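Local coordinates for Crov588 (Cafeteriavirus, PDB 6NYR), which is of unknown function but folds as a long leucine-rich-repeat solenoid of FNIP repeats that curves into a nearly closed ring, at residues V430-G435 and T452-G457; Y475-H480 and Y497-H502. All coordinates share one frame; numbering follows the deposited sequence.

Contact 1 (V430-G435 and T452-G457)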
loop_
_atom_site.group_PDB
_atom_site.type_symbol
_atom_site.label_atom_id
_atom_site.label_comp_id
_atom_site.label_asym_id
_atom_site.label_seq_id
_atom_site.Cartn_x
_atom_site.Cartn_y
_atom_site.Cartn_z
ATOM N N VAL A 430 -23.248 -12.353 -0.172
ATOM C CA VAL A 430 -22.414 -12.378 -1.360
ATOM C C VAL A 430 -21.018 -12.908 -1.055
ATOM O O VAL A 430 -20.463 -13.687 -1.837
ATOM C CB VAL A 430 -22.341 -10.970 -1.993
ATOM C CG1 VAL A 430 -21.426 -10.967 -3.207
ATOM C CG2 VAL A 430 -23.735 -10.485 -2.369
ATOM N N HIS A 431 -20.437 -12.504 0.074
ATOM C CA HIS A 431 -19.086 -12.895 0.450
ATOM C C HIS A 431 -19.118 -13.635 1.778
ATOM O O HIS A 431 -19.628 -13.109 2.776
ATOM C CB HIS A 431 -18.160 -11.676 0.561
ATOM C CG HIS A 431 -17.703 -11.139 -0.758
ATOM N ND1 HIS A 431 -18.477 -10.298 -1.528
ATOM C CD2 HIS A 431 -16.548 -11.322 -1.442
ATOM C CE1 HIS A 431 -17.819 -9.988 -2.631
ATOM N NE2 HIS A 431 -16.650 -10.599 -2.605
ATOM N N LEU A 432 -18.569 -14.845 1.791
ATOM C CA LEU A 432 -18.475 -15.646 3.003
ATOM C C LEU A 432 -17.044 -16.140 3.150
ATOM O O LEU A 432 -16.492 -16.743 2.225
ATOM C CB LEU A 432 -19.445 -16.827 2.966
ATOM C CG LEU A 432 -19.369 -17.757 4.178
ATOM C CD1 LEU A 432 -19.504 -16.952 5.467
ATOM C CD2 LEU A 432 -20.429 -18.838 4.106
ATOM N N SER A 433 -16.454 -15.894 4.313
ATOM C CA SER A 433 -15.049 -16.197 4.556
ATOM C C SER A 433 -14.926 -16.893 5.900
ATOM O O SER A 433 -15.338 -16.341 6.928
ATOM C CB SER A 433 -14.206 -14.921 4.518
ATOM O OG SER A 433 -12.825 -15.215 4.615
ATOM N N PHE A 434 -14.370 -18.102 5.889
ATOM C CA PHE A 434 -14.130 -18.868 7.104
ATOM C C PHE A 434 -12.674 -18.739 7.532
ATOM O O PHE A 434 -11.770 -18.711 6.693
ATOM C CB PHE A 434 -14.465 -20.351 6.909
ATOM C CG PHE A 434 -15.932 -20.636 6.815
ATOM C CD1 PHE A 434 -16.724 -20.624 7.950
ATOM C CD2 PHE A 434 -16.519 -20.927 5.594
ATOM C CE1 PHE A 434 -18.071 -20.888 7.870
ATOM C CE2 PHE A 434 -17.868 -21.192 5.508
ATOM C CZ PHE A 434 -18.645 -21.172 6.644
ATOM N N GLY A 435 -12.458 -18.685 8.844
ATOM C CA GLY A 435 -11.135 -18.518 9.400
ATOM C C GLY A 435 -10.390 -19.833 9.547
ATOM O O GLY A 435 -10.758 -20.871 8.994
ATOM N N THR A 452 -21.496 -15.462 -4.051
ATOM C CA THR A 452 -20.554 -15.527 -5.160
ATOM C C THR A 452 -19.128 -15.851 -4.739
ATOM O O THR A 452 -18.406 -16.489 -5.507
ATOM C CB THR A 452 -20.548 -14.198 -5.932
ATOM O OG1 THR A 452 -20.189 -13.134 -5.043
ATOM C CG2 THR A 452 -21.918 -13.920 -6.534
ATOM N N HIS A 453 -18.701 -15.437 -3.549
ATOM C CA HIS A 453 -17.338 -15.669 -3.093
ATOM C C HIS A 453 -17.347 -16.518 -1.832
ATOM O O HIS A 453 -18.000 -16.166 -0.845
ATOM C CB HIS A 453 -16.605 -14.360 -2.811
ATOM C CG HIS A 453 -16.247 -13.590 -4.039
ATOM N ND1 HIS A 453 -14.961 -13.244 -4.376
ATOM C CD2 HIS A 453 -17.020 -13.153 -5.048
ATOM C CE1 HIS A 453 -14.972 -12.560 -5.510
ATOM N NE2 HIS A 453 -16.220 -12.455 -5.914
ATOM N N LEU A 454 -16.604 -17.622 -1.865
ATOM C CA LEU A 454 -16.472 -18.514 -0.720
ATOM C C LEU A 454 -15.010 -18.901 -0.570
ATOM O O LEU A 454 -14.382 -19.348 -1.533
ATOM C CB LEU A 454 -17.340 -19.763 -0.888
ATOM C CG LEU A 454 -17.217 -20.853 0.174
ATOM C CD1 LEU A 454 -17.604 -20.348 1.549
ATOM C CD2 LEU A 454 -18.072 -22.056 -0.219
ATOM N N SER A 455 -14.475 -18.736 0.636
ATOM C CA SER A 455 -13.095 -19.100 0.924
ATOM C C SER A 455 -13.036 -19.773 2.285
ATOM O O SER A 455 -13.719 -19.353 3.224
ATOM C CB SER A 455 -12.174 -17.877 0.900
ATOM O OG SER A 455 -12.329 -17.106 2.074
ATOM N N PHE A 456 -12.204 -20.806 2.385
ATOM C CA PHE A 456 -12.027 -21.568 3.609
ATOM C C PHE A 456 -10.619 -21.369 4.154
ATOM O O PHE A 456 -9.682 -21.045 3.420
ATOM C CB PHE A 456 -12.281 -23.063 3.372
ATOM C CG PHE A 456 -13.711 -23.398 3.072
ATOM C CD1 PHE A 456 -14.186 -23.369 1.772
ATOM C CD2 PHE A 456 -14.579 -23.763 4.088
ATOM C CE1 PHE A 456 -15.507 -23.683 1.495
ATOM C CE2 PHE A 456 -15.892 -24.078 3.817
ATOM C CZ PHE A 456 -16.357 -24.037 2.519
ATOM N N GLY A 457 -10.482 -21.580 5.461
ATOM C CA GLY A 457 -9.222 -21.408 6.149
ATOM C C GLY A 457 -8.411 -22.686 6.239
ATOM O O GLY A 457 -8.664 -23.670 5.540
HETATM O O HOH W 1 -10.401 -17.579 4.481
HETATM O O HOH W 2 -11.143 -23.079 7.796
#

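Contact 2 (Y475-H480 and Y497-H502)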
loop_
_atom_site.group_PDB
_atom_site.type_symbol
_atom_site.label_atom_id
_atom_site.label_comp_id
_atom_site.label_asym_id
_atom_site.label_seq_id
_atom_site.Cartn_x
_atom_site.Cartn_y
_atom_site.Cartn_z
ATOM N N TYR A 475 -16.207 -17.786 -7.218
ATOM C CA TYR A 475 -14.885 -17.819 -6.604
ATOM C C TYR A 475 -14.897 -18.821 -5.461
ATOM O O TYR A 475 -15.685 -18.682 -4.519
ATOM C CB TYR A 475 -14.499 -16.420 -6.096
ATOM C CG TYR A 475 -13.160 -16.340 -5.401
ATOM C CD1 TYR A 475 -13.009 -16.757 -4.084
ATOM C CD2 TYR A 475 -12.050 -15.827 -6.054
ATOM C CE1 TYR A 475 -11.787 -16.684 -3.446
ATOM C CE2 TYR A 475 -10.825 -15.745 -5.423
ATOM C CZ TYR A 475 -10.695 -16.177 -4.120
ATOM O OH TYR A 475 -9.475 -16.098 -3.485
ATOM N N LEU A 476 -14.013 -19.812 -5.532
ATOM C CA LEU A 476 -13.893 -20.834 -4.501
ATOM C C LEU A 476 -12.423 -20.991 -4.155
ATOM O O LEU A 476 -11.619 -21.389 -5.005
ATOM C CB LEU A 476 -14.483 -22.167 -4.966
ATOM C CG LEU A 476 -14.299 -23.358 -4.028
ATOM C CD1 LEU A 476 -14.910 -23.054 -2.665
ATOM C CD2 LEU A 476 -14.898 -24.620 -4.622
ATOM N N GLU A 477 -12.075 -20.679 -2.911
ATOM C CA GLU A 477 -10.721 -20.848 -2.405
ATOM C C GLU A 477 -10.751 -21.861 -1.272
ATOM O O GLU A 477 -11.416 -21.641 -0.255
ATOM C CB GLU A 477 -10.147 -19.523 -1.912
ATOM C CG GLU A 477 -8.788 -19.662 -1.246
ATOM C CD GLU A 477 -8.165 -18.325 -0.916
ATOM O OE1 GLU A 477 -8.754 -17.288 -1.285
ATOM O OE2 GLU A 477 -7.091 -18.313 -0.283
ATOM N N LEU A 478 -10.030 -22.961 -1.445
ATOM C CA LEU A 478 -9.904 -23.984 -0.419
ATOM C C LEU A 478 -8.555 -23.834 0.272
ATOM O O LEU A 478 -7.585 -23.339 -0.311
ATOM C CB LEU A 478 -10.056 -25.380 -1.022
ATOM C CG LEU A 478 -11.457 -25.607 -1.595
ATOM C CD1 LEU A 478 -11.438 -26.582 -2.755
ATOM C CD2 LEU A 478 -12.405 -26.096 -0.504
ATOM N N GLY A 479 -8.505 -24.269 1.528
ATOM C CA GLY A 479 -7.414 -23.938 2.414
ATOM C C GLY A 479 -6.362 -25.024 2.515
ATOM O O GLY A 479 -6.366 -26.017 1.788
ATOM N N HIS A 480 -5.442 -24.814 3.461
ATOM C CA HIS A 480 -4.257 -25.654 3.584
ATOM C C HIS A 480 -4.612 -27.133 3.643
ATOM O O HIS A 480 -4.014 -27.956 2.941
ATOM C CB HIS A 480 -3.470 -25.246 4.837
ATOM C CG HIS A 480 -2.095 -25.837 4.910
ATOM N ND1 HIS A 480 -1.855 -27.123 5.342
ATOM C CD2 HIS A 480 -0.886 -25.310 4.604
ATOM C CE1 HIS A 480 -0.557 -27.365 5.292
ATOM N NE2 HIS A 480 0.053 -26.280 4.851
ATOM N N TYR A 497 -13.278 -19.125 -10.856
ATOM C CA TYR A 497 -12.013 -19.159 -10.130
ATOM C C TYR A 497 -12.066 -20.262 -9.088
ATOM O O TYR A 497 -12.980 -20.293 -8.255
ATOM C CB TYR A 497 -11.722 -17.806 -9.471
ATOM C CG TYR A 497 -10.394 -17.724 -8.747
ATOM C CD1 TYR A 497 -10.257 -18.187 -7.444
ATOM C CD2 TYR A 497 -9.278 -17.175 -9.363
ATOM C CE1 TYR A 497 -9.048 -18.107 -6.778
ATOM C CE2 TYR A 497 -8.060 -17.095 -8.704
ATOM C CZ TYR A 497 -7.950 -17.560 -7.412
ATOM O OH TYR A 497 -6.748 -17.480 -6.750
ATOM N N LEU A 498 -11.096 -21.172 -9.145
ATOM C CA LEU A 498 -10.985 -22.261 -8.182
ATOM C C LEU A 498 -9.530 -22.360 -7.752
ATOM O O LEU A 498 -8.660 -22.659 -8.575
ATOM C CB LEU A 498 -11.450 -23.589 -8.783
ATOM C CG LEU A 498 -11.221 -24.842 -7.936
ATOM C CD1 LEU A 498 -12.065 -24.808 -6.668
ATOM C CD2 LEU A 498 -11.500 -26.110 -8.740
ATOM N N GLU A 499 -9.274 -22.130 -6.470
ATOM C CA GLU A 499 -7.937 -22.229 -5.903
ATOM C C GLU A 499 -7.918 -23.380 -4.905
ATOM O O GLU A 499 -8.663 -23.369 -3.920
ATOM C CB GLU A 499 -7.523 -20.928 -5.221
ATOM C CG GLU A 499 -6.089 -20.961 -4.695
ATOM C CD GLU A 499 -5.671 -19.674 -4.016
ATOM O OE1 GLU A 499 -6.241 -18.608 -4.338
ATOM O OE2 GLU A 499 -4.769 -19.735 -3.152
ATOM N N LEU A 500 -7.073 -24.368 -5.170
ATOM C CA LEU A 500 -6.870 -25.506 -4.289
ATOM C C LEU A 500 -5.698 -25.217 -3.364
ATOM O O LEU A 500 -4.781 -24.467 -3.712
ATOM C CB LEU A 500 -6.620 -26.759 -5.120
ATOM C CG LEU A 500 -7.847 -27.074 -5.985
ATOM C CD1 LEU A 500 -7.457 -27.770 -7.278
ATOM C CD2 LEU A 500 -8.854 -27.913 -5.207
ATOM N N GLY A 501 -5.738 -25.814 -2.175
ATOM C CA GLY A 501 -4.812 -25.484 -1.116
ATOM C C GLY A 501 -3.604 -26.402 -1.048
ATOM O O GLY A 501 -3.365 -27.247 -1.912
ATOM N N HIS A 502 -2.824 -26.208 0.018
ATOM C CA HIS A 502 -1.547 -26.895 0.156
ATOM C C HIS A 502 -1.699 -28.401 0.002
ATOM O O HIS A 502 -0.974 -29.035 -0.774
ATOM C CB HIS A 502 -0.923 -26.571 1.520
ATOM C CG HIS A 502 0.411 -27.216 1.735
ATOM N ND1 HIS A 502 0.548 -28.503 2.214
ATOM C CD2 HIS A 502 1.667 -26.756 1.527
ATOM C CE1 HIS A 502 1.832 -28.807 2.290
ATOM N NE2 HIS A 502 2.532 -27.764 1.881
HETATM O O HOH W 3 -5.344 -21.336 -0.202
#

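Contact 1 (V430-G435 and T452-G457)
One face of the His453 ring receives NE2 of His431, 3.4 Å above the plane and over its centre, while OG1 of Thr452 lies in plane at the edge. The two imidazoles are oblique, their planes 31° apart, and CD2 of His431 also touches CB of His453 at 3.3 Å. Both rings leave the backbone with CG anti to the carbonyl carbon, and so point the same way from matching positions in adjacent turns of a leucine-rich-repeat solenoid of FNIP repeats. On the buried side, the Phe434 and Phe456 rings are nearly parallel but slid apart, with centroids 5.3 Å apart. CD1 of Leu454 and the carbonyl oxygen of Ser455 lie at the edge of the Phe434 ring. Phe438 and Phe460 stack on Phe434 and Phe456 respectively in the solenoid core.

The 2° angle between strands 431-433 and 453-455 shows that they run parallel. Register rests on the level pairs His431-His453, Leu432-Leu454 and Ser433-Ser455, CA atoms 4.8 to 5.1 Å apart, and on the alternating bonds Leu432 N to His453 O, Ser455 N to Leu432 O and Phe434 N to Ser455 O. At its start Val430 O takes two N-H donors: His453 N nearly along the C=O axis and Thr452 N on a lone pair. Beyond the strands the Phe434 O to Gly457 N geometry is too poor for a direct bond. A water donates to Phe434 O at 2.8 Å and also bonds Ser455 OG, which occupies the crowded position between its backbone N and carbonyl carbon (chi1 76°).

Contact 2 (Y475-H480 and Y497-H502)
Tyr475 and Tyr497 stand side by side, each with CG anti to its backbone N, and their ring planes differ by only 2°. They are slid so far that overlap is small: CE2 of Tyr475 meets CD1 of Tyr497 at 3.2 Å, and the centroids are 4.5 Å apart. Each phenol is turned along its own strand to a glutamate two residues on. Tyr475 OH donates to Glu477 OE1 at 2.6 Å, and Tyr497 OH to Glu499 OE1 at 2.7 Å; each acceptor lies in the plane of its tyrosine ring, whereas each hydroxyl approaches from above the carboxylate plane. The extended glutamates stack, carboxylate planes 17° apart, although OE2 of Glu477 and OE2 of Glu499 are 4.0 Å apart. The phenol bonds may temper this repulsion, and the proximity could raise a carboxylate pKa.

At the far end the imidazoles of His480 and His502 form an offset stack, planes 4° apart. NE2 of His480 sits over a face of His502, while CB of His502 makes a CH-pi contact, 3.5 Å from the His480 centroid. On the face turned to the solenoid core Leu476 CD2 packs on Leu498 CD1, also at 3.5 Å, and Leu478 CD1 runs alongside Leu500 CD2.

Three backbone bonds keep like residues level: Leu476 N to Tyr497 O, Glu499 N to Leu476 O, and Leu478 N to Glu499 O, the last almost straight. Identical residues stacked in parallel strands, polar on the concave face and leucine in the core, form side-chain ladders characteristic of the leucine-rich-repeat solenoid, here built of FNIP repeats.

How the contacts relate
Contacts 1 and 2 belong to one parallel strand ladder, their centres about 10 Å apart, with the step between strands 453-455 and 475-477 lying between them. Probable hydrogen bonds from Phe456 N to Glu477 O and from Glu477 N to Leu454 O join these neighbours. Both contacts are partly buried, with a core-facing apolar side and a more accessible, concave polar side. In the core, contact 1 combines leucines with phenylalanines, where contact 2 uses leucines throughout. On the concave face, the histidine and serine pairs of contact 1 give way to tyrosines and acidic side chains; CB of Tyr475 packs on ND1 of His453, and CB of Glu477 on CB of Ser455, making the polar face continuous.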